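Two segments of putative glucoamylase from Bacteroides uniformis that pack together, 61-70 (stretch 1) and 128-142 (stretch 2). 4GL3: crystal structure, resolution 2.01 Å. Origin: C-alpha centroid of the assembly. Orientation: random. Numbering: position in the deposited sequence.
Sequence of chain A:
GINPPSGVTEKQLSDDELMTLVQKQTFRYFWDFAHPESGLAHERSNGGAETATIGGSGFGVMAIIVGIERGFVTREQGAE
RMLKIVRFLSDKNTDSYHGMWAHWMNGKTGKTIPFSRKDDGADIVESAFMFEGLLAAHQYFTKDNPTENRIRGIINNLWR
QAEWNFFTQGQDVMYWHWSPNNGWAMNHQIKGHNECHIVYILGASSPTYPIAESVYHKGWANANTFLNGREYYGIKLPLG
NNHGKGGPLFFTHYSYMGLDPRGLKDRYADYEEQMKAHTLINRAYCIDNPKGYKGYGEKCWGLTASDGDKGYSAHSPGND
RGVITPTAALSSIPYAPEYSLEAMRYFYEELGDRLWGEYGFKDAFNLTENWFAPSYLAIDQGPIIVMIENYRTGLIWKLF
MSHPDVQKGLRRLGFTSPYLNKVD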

# COMPACT_ATOMS: atom_id res chain seq x y z
N VAL A 61 5.64 7.01 -5.59
CA VAL A 61 6.54 6.57 -6.65
C VAL A 61 5.77 5.78 -7.72
O VAL A 61 5.91 6.02 -8.91
CB VAL A 61 7.71 5.76 -6.05
CG1 VAL A 61 8.43 4.90 -7.10
CG2 VAL A 61 8.66 6.73 -5.34
N MSE A 62 4.92 4.86 -7.30
CA MSE A 62 4.09 4.12 -8.23
C MSE A 62 3.07 5.03 -8.93
O MSE A 62 2.82 4.87 -10.13
CB MSE A 62 3.42 2.94 -7.55
CG MSE A 62 4.44 1.90 -7.09
SE MSE A 62 3.80 0.31 -6.17
CE MSE A 62 3.95 0.83 -4.29
N ALA A 63 2.50 5.99 -8.19
CA ALA A 63 1.59 6.98 -8.75
C ALA A 63 2.26 7.81 -9.84
O ALA A 63 1.64 8.14 -10.87
CB ALA A 63 1.01 7.88 -7.66
N ILE A 64 3.54 8.15 -9.67
CA ILE A 64 4.24 8.88 -10.70
C ILE A 64 4.30 8.07 -12.03
O ILE A 64 4.06 8.61 -13.12
CB ILE A 64 5.64 9.32 -10.27
CG1 ILE A 64 5.50 10.42 -9.22
CG2 ILE A 64 6.46 9.82 -11.46
CD1 ILE A 64 6.73 10.59 -8.36
N ILE A 65 4.61 6.78 -11.94
CA ILE A 65 4.67 5.92 -13.12
C ILE A 65 3.29 5.86 -13.81
O ILE A 65 3.20 6.01 -15.05
CB ILE A 65 5.16 4.49 -12.80
CG1 ILE A 65 6.57 4.55 -12.12
CG2 ILE A 65 5.20 3.64 -14.08
CD1 ILE A 65 6.92 3.26 -11.37
N VAL A 66 2.22 5.71 -13.02
CA VAL A 66 0.83 5.73 -13.53
C VAL A 66 0.57 7.05 -14.27
O VAL A 66 0.08 7.08 -15.40
CB VAL A 66 -0.20 5.50 -12.40
CG1 VAL A 66 -1.65 5.68 -12.89
CG2 VAL A 66 -0.03 4.10 -11.79
N GLY A 67 0.97 8.14 -13.64
CA GLY A 67 0.78 9.49 -14.20
C GLY A 67 1.49 9.74 -15.52
O GLY A 67 0.94 10.43 -16.40
N ILE A 68 2.69 9.20 -15.68
CA ILE A 68 3.39 9.30 -16.95
C ILE A 68 2.61 8.55 -18.03
O ILE A 68 2.36 9.10 -19.10
CB ILE A 68 4.82 8.72 -16.92
CG1 ILE A 68 5.74 9.53 -15.99
CG2 ILE A 68 5.39 8.71 -18.33
CD1 ILE A 68 7.04 8.82 -15.62
N GLU A 69 2.25 7.31 -17.74
CA GLU A 69 1.52 6.46 -18.69
C GLU A 69 0.13 7.00 -19.02
O GLU A 69 -0.33 6.79 -20.12
CB GLU A 69 1.43 5.02 -18.15
CG GLU A 69 2.78 4.33 -18.19
CD GLU A 69 3.31 4.16 -19.61
OE1 GLU A 69 2.54 3.66 -20.47
OE2 GLU A 69 4.46 4.53 -19.88
N ARG A 70 -0.52 7.68 -18.07
CA ARG A 70 -1.83 8.30 -18.32
C ARG A 70 -1.73 9.70 -18.93
O ARG A 70 -2.75 10.30 -19.26
CB ARG A 70 -2.67 8.36 -17.05
CG ARG A 70 -3.26 7.01 -16.63
CD ARG A 70 -4.43 6.62 -17.51
NE ARG A 70 -4.57 5.15 -17.49
CZ ARG A 70 -5.35 4.44 -18.30
NH1 ARG A 70 -6.12 5.06 -19.18
NH2 ARG A 70 -5.35 3.12 -18.23
N ALA A 128 9.71 -1.40 3.15
CA ALA A 128 9.35 -2.43 2.16
C ALA A 128 8.36 -1.85 1.12
O ALA A 128 8.47 -2.14 -0.06
CB ALA A 128 8.76 -3.68 2.84
N PHE A 129 7.41 -1.03 1.56
CA PHE A 129 6.48 -0.40 0.65
C PHE A 129 7.21 0.60 -0.26
O PHE A 129 6.92 0.70 -1.49
CB PHE A 129 5.33 0.25 1.39
CG PHE A 129 4.49 -0.71 2.20
CD1 PHE A 129 4.25 -2.03 1.77
CD2 PHE A 129 3.89 -0.27 3.36
CE1 PHE A 129 3.42 -2.89 2.52
CE2 PHE A 129 3.09 -1.13 4.13
CZ PHE A 129 2.89 -2.44 3.72
N MSE A 130 8.21 1.27 0.30
CA MSE A 130 9.07 2.14 -0.55
C MSE A 130 9.80 1.28 -1.60
O MSE A 130 9.83 1.65 -2.77
CB MSE A 130 10.03 3.02 0.27
CG MSE A 130 11.06 3.74 -0.61
SE MSE A 130 10.24 5.04 -1.78
CE MSE A 130 9.77 6.31 -0.45
N PHE A 131 10.41 0.16 -1.19
CA PHE A 131 11.13 -0.70 -2.15
C PHE A 131 10.19 -1.33 -3.17
O PHE A 131 10.56 -1.56 -4.30
CB PHE A 131 12.00 -1.75 -1.43
CG PHE A 131 13.32 -1.18 -0.93
CD1 PHE A 131 14.25 -0.73 -1.82
CD2 PHE A 131 13.56 -1.00 0.41
CE1 PHE A 131 15.44 -0.13 -1.41
CE2 PHE A 131 14.76 -0.45 0.85
CZ PHE A 131 15.69 -0.00 -0.07
N GLU A 132 8.96 -1.62 -2.77
CA GLU A 132 7.95 -2.12 -3.73
C GLU A 132 7.82 -1.12 -4.90
O GLU A 132 7.99 -1.46 -6.07
CB GLU A 132 6.62 -2.38 -2.99
CG GLU A 132 5.51 -2.99 -3.84
CD GLU A 132 4.22 -3.19 -3.05
OE1 GLU A 132 4.12 -2.77 -1.86
OE2 GLU A 132 3.28 -3.77 -3.60
N GLY A 133 7.63 0.14 -4.58
CA GLY A 133 7.68 1.17 -5.59
C GLY A 133 9.00 1.37 -6.32
O GLY A 133 9.01 1.51 -7.53
N LEU A 134 10.13 1.40 -5.60
CA LEU A 134 11.42 1.66 -6.24
C LEU A 134 11.78 0.52 -7.18
O LEU A 134 12.37 0.77 -8.24
CB LEU A 134 12.55 1.95 -5.24
CG LEU A 134 12.46 3.23 -4.35
CD1 LEU A 134 13.68 3.27 -3.40
CD2 LEU A 134 12.36 4.51 -5.18
N LEU A 135 11.41 -0.72 -6.86
CA LEU A 135 11.80 -1.80 -7.79
C LEU A 135 10.96 -1.74 -9.10
O LEU A 135 11.50 -2.00 -10.17
CB LEU A 135 11.78 -3.18 -7.12
CG LEU A 135 12.82 -3.43 -6.03
CD1 LEU A 135 12.72 -4.89 -5.60
CD2 LEU A 135 14.24 -3.12 -6.47
N ALA A 136 9.68 -1.36 -9.00
CA ALA A 136 8.85 -1.04 -10.15
C ALA A 136 9.50 0.08 -10.95
O ALA A 136 9.65 -0.03 -12.17
CB ALA A 136 7.41 -0.68 -9.74
N ALA A 137 9.91 1.15 -10.28
CA ALA A 137 10.55 2.29 -11.00
C ALA A 137 11.84 1.87 -11.70
O ALA A 137 12.09 2.26 -12.84
CB ALA A 137 10.78 3.47 -10.05
N HIS A 138 12.66 1.04 -11.04
CA HIS A 138 13.87 0.47 -11.67
C HIS A 138 13.56 -0.25 -13.00
O HIS A 138 14.30 -0.15 -13.94
CB HIS A 138 14.58 -0.52 -10.70
CG HIS A 138 15.89 -1.03 -11.21
ND1 HIS A 138 15.99 -2.12 -12.04
CD2 HIS A 138 17.16 -0.60 -11.00
CE1 HIS A 138 17.26 -2.32 -12.36
NE2 HIS A 138 18.00 -1.41 -11.75
N GLN A 139 12.44 -0.95 -13.05
CA GLN A 139 12.04 -1.69 -14.23
C GLN A 139 11.33 -0.83 -15.26
O GLN A 139 11.17 -1.27 -16.40
CB GLN A 139 11.14 -2.88 -13.84
CG GLN A 139 11.87 -3.85 -12.91
CD GLN A 139 13.10 -4.47 -13.55
OE1 GLN A 139 14.24 -4.08 -13.26
NE2 GLN A 139 12.88 -5.42 -14.47
N TYR A 140 10.92 0.38 -14.89
CA TYR A 140 10.21 1.28 -15.84
C TYR A 140 11.15 2.28 -16.53
O TYR A 140 11.06 2.49 -17.74
CB TYR A 140 9.15 2.10 -15.09
CG TYR A 140 8.37 3.05 -15.99
CD1 TYR A 140 7.39 2.57 -16.87
CD2 TYR A 140 8.60 4.42 -15.96
CE1 TYR A 140 6.65 3.42 -17.67
CE2 TYR A 140 7.88 5.28 -16.78
CZ TYR A 140 6.91 4.77 -17.62
OH TYR A 140 6.24 5.61 -18.41
N PHE A 141 12.03 2.92 -15.75
CA PHE A 141 12.96 3.95 -16.28
C PHE A 141 14.21 3.36 -16.93
O PHE A 141 15.32 3.50 -16.40
CB PHE A 141 13.35 4.95 -15.18
CG PHE A 141 12.19 5.77 -14.71
CD1 PHE A 141 11.73 6.82 -15.46
CD2 PHE A 141 11.54 5.45 -13.56
CE1 PHE A 141 10.64 7.55 -15.06
CE2 PHE A 141 10.47 6.19 -13.12
CZ PHE A 141 10.03 7.27 -13.88
N THR A 142 14.01 2.74 -18.09
CA THR A 142 15.01 1.91 -18.76
C THR A 142 15.74 2.62 -19.89
O THR A 142 16.54 2.00 -20.56
CB THR A 142 14.33 0.65 -19.35
OG1 THR A 142 13.32 1.06 -20.25
CG2 THR A 142 13.66 -0.18 -18.29

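Two helices running in roughly the same direction pack through a mostly apolar seam, closed near their C-terminal ends by one hydrogen bond from a tyrosine to a glutamate. The axes of helix 61-69 and helix 128-140 approach to 9.1 Å, with 33° between their N-to-C directions, and the contact buries 557 Å² in total. The backbones come nearest at Met62 and Gly133, whose CA atoms lie 5.3 Å apart; by Ile65 and Ala137 the CA-CA distance is 7.2 Å. Gly133 has no side chain to hold the helices apart: Met62 CG lies 3.6 Å from Gly133 CA, and Val61 CG1 lies 3.5 Å from Gly133 O. A CB on Gly133 would point toward stretch 1 and crowd Val61 CG1.

Val61 is a knob in a hole formed by Met130, Gly133, Leu134 and Ala137, with Val61 CG1 4.0 Å from Ala137 CB and Val61 CG2 4.2 Å from the selenium, SE, of selenomethionine Met130. Met62, also selenomethionine, starts sideways, but its end comes nearer, bringing Met62 CE to 4.1 Å from Phe129 O.

One turn on, Ile65 CD1 rests 3.8 Å from Ala137 CA, against a surface kept low by Ala136 and Ala137. Ile65 CG2 sits over one face of the Tyr140 ring, 3.7 Å from Tyr140 CD1 and only 10° off the ring normal, a CH-pi contact between a methyl group and the aromatic cloud. Ile68 CD1 reaches both aromatic residues, 3.8 Å from Tyr140 CE2 and 3.8 Å from Phe141 CZ, so the apolar packing continues past the tyrosine.

Tyr140 combines this packing with polar chemistry: its hydroxyl OH donates to Glu69 OE2 at 2.5 Å, a short hydrogen bond near the ring plane. The carboxylate oxygen thus meets the ring's polar tip, while Ile65 covers its face.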